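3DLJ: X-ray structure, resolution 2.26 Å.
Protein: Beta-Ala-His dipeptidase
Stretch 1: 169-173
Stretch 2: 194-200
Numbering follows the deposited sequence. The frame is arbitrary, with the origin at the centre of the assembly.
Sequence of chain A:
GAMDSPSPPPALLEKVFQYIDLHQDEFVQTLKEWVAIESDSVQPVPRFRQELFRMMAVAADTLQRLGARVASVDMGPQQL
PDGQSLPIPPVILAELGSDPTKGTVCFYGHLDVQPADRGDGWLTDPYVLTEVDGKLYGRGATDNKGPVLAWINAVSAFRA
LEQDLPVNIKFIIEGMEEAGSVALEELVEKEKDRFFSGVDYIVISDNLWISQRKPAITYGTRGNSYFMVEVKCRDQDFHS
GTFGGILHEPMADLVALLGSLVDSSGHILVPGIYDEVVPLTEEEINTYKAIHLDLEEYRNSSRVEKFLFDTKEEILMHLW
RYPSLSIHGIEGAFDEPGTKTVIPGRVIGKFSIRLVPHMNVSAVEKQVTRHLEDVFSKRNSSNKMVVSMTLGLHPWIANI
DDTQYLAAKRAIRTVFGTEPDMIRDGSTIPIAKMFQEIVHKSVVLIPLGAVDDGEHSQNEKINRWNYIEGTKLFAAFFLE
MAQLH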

# COMPACT_ATOMS: atom_id res chain seq x y z
N ILE A 169 6.90 10.53 -20.84
CA ILE A 169 6.26 9.84 -19.73
C ILE A 169 5.96 8.41 -20.09
O ILE A 169 5.36 8.11 -21.13
CB ILE A 169 4.96 10.56 -19.26
CG1 ILE A 169 5.32 11.97 -18.76
CG2 ILE A 169 4.24 9.75 -18.17
CD1 ILE A 169 4.12 12.78 -18.26
N LYS A 170 6.42 7.53 -19.22
CA LYS A 170 6.10 6.13 -19.29
C LYS A 170 5.15 5.74 -18.15
O LYS A 170 5.18 6.33 -17.06
CB LYS A 170 7.39 5.29 -19.33
CG LYS A 170 8.12 5.38 -20.67
CD LYS A 170 9.26 4.38 -20.84
CE LYS A 170 9.59 4.21 -22.32
NZ LYS A 170 10.97 3.66 -22.64
N PHE A 171 4.28 4.78 -18.44
CA PHE A 171 3.36 4.26 -17.42
C PHE A 171 3.53 2.76 -17.35
O PHE A 171 3.54 2.08 -18.39
CB PHE A 171 1.89 4.56 -17.77
CG PHE A 171 1.62 5.98 -18.25
CD1 PHE A 171 1.97 6.39 -19.55
CD2 PHE A 171 0.94 6.88 -17.43
CE1 PHE A 171 1.68 7.66 -20.00
CE2 PHE A 171 0.65 8.16 -17.88
CZ PHE A 171 1.03 8.57 -19.16
N ILE A 172 3.70 2.24 -16.14
CA ILE A 172 3.53 0.80 -15.88
C ILE A 172 2.40 0.58 -14.85
O ILE A 172 2.57 0.89 -13.66
CB ILE A 172 4.86 0.09 -15.46
CG1 ILE A 172 4.63 -1.39 -15.17
CG2 ILE A 172 5.55 0.80 -14.26
CD1 ILE A 172 5.89 -2.14 -14.81
N ILE A 173 1.26 0.08 -15.31
CA ILE A 173 0.10 -0.09 -14.44
C ILE A 173 -0.35 -1.55 -14.43
O ILE A 173 -0.62 -2.14 -15.48
CB ILE A 173 -1.13 0.80 -14.86
CG1 ILE A 173 -0.72 2.26 -15.22
CG2 ILE A 173 -2.22 0.73 -13.83
CD1 ILE A 173 -0.18 3.14 -14.10
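Stretch 2, residues 194-200: RFFSGVD

Residues 169-173 are an extended length of a β-strand that runs on at both ends, whereas residues 194-200 form no regular helix or strand and fold over one side of it. A type II β turn spans Phe196 to Val199, closed by a hydrogen bond from Val199 N to Phe196 O at 3.2 Å. Gly198, with phi/psi of 82/3, occupies the turn position where a CB would be jammed against the carbonyl O of Ser197. The backbones stay well apart: the nearest CA atoms across the pair, those of Lys170 and Val199, are 7.9 Å from each other, so side chains fill the gap, and the two stretches together bury 288 Å².

The strand's alternation sets the contact, since Lys170 and Ile172 point their CA-to-CB bonds toward the loop and Phe171 points away. Lys170, m at chi1 and t from chi2 to chi4, reaches out in a nearly extended chain and donates a hydrogen bond from NZ to the carbonyl O of Phe195 at 2.9 Å. On its way it crosses one face of the Phe195 ring: CD lies 3.9 Å from the ring centroid in a CH-π contact, and NZ stands 4.9 Å from that centroid, 15° off the ring normal, in a cation-π arrangement. Val199, also directed toward the strand, brings CG2 to 3.7 Å from Lys170 CD, adding an apolar contact to the aliphatic chain. The Phe195 side chain (chi1 t) reaches the strand backbone as well, with CZ 3.6 Å from Phe171 O. Farther along the strand, Ile172, t at both chi angles, extends CD1 to 3.7 Å from Phe196 CZ, meeting that ring at its edge. The CA-to-CB bond of Phe196 points sideways, but its ring end comes nearer.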

# COMPACT_ATOMS: atom_id res chain seq x y z
N ARG A 194 14.76 -2.88 -21.81
CA ARG A 194 13.88 -2.81 -22.97
C ARG A 194 12.96 -1.60 -22.78
O ARG A 194 13.28 -0.52 -23.24
CB ARG A 194 13.14 -4.14 -23.15
CG ARG A 194 12.86 -4.53 -24.60
CD ARG A 194 12.64 -6.04 -24.71
N PHE A 195 11.85 -1.78 -22.07
CA PHE A 195 10.97 -0.67 -21.69
C PHE A 195 11.63 0.30 -20.70
O PHE A 195 11.38 1.52 -20.75
CB PHE A 195 9.65 -1.21 -21.11
CG PHE A 195 8.66 -0.14 -20.70
CD1 PHE A 195 8.62 0.34 -19.38
CD2 PHE A 195 7.73 0.37 -21.62
CE1 PHE A 195 7.70 1.31 -18.99
CE2 PHE A 195 6.79 1.33 -21.23
CZ PHE A 195 6.78 1.80 -19.92
N PHE A 196 12.48 -0.22 -19.81
CA PHE A 196 13.09 0.60 -18.77
C PHE A 196 14.43 1.19 -19.18
O PHE A 196 15.05 1.94 -18.41
CB PHE A 196 13.17 -0.15 -17.44
CG PHE A 196 11.83 -0.41 -16.82
CD1 PHE A 196 11.24 -1.67 -16.90
CD2 PHE A 196 11.12 0.63 -16.18
CE1 PHE A 196 9.98 -1.90 -16.34
CE2 PHE A 196 9.86 0.41 -15.63
CZ PHE A 196 9.28 -0.86 -15.70
N SER A 197 14.87 0.84 -20.39
CA SER A 197 16.09 1.38 -20.97
C SER A 197 15.91 2.89 -21.14
O SER A 197 15.05 3.36 -21.89
CB SER A 197 16.37 0.68 -22.32
OG SER A 197 17.55 1.16 -22.96
N GLY A 198 16.71 3.66 -20.40
CA GLY A 198 16.67 5.12 -20.53
C GLY A 198 15.58 5.86 -19.75
O GLY A 198 15.46 7.08 -19.88
N VAL A 199 14.79 5.12 -18.97
CA VAL A 199 13.89 5.73 -17.99
C VAL A 199 14.77 6.40 -16.92
O VAL A 199 15.62 5.74 -16.30
CB VAL A 199 12.93 4.66 -17.35
CG1 VAL A 199 12.19 5.23 -16.15
CG2 VAL A 199 11.95 4.14 -18.38
N ASP A 200 14.60 7.69 -16.71
CA ASP A 200 15.48 8.40 -15.79
C ASP A 200 15.10 8.20 -14.34
O ASP A 200 15.91 7.74 -13.54
CB ASP A 200 15.58 9.89 -16.17
CG ASP A 200 16.29 10.10 -17.49
OD1 ASP A 200 15.79 10.86 -18.34
OD2 ASP A 200 17.37 9.49 -17.69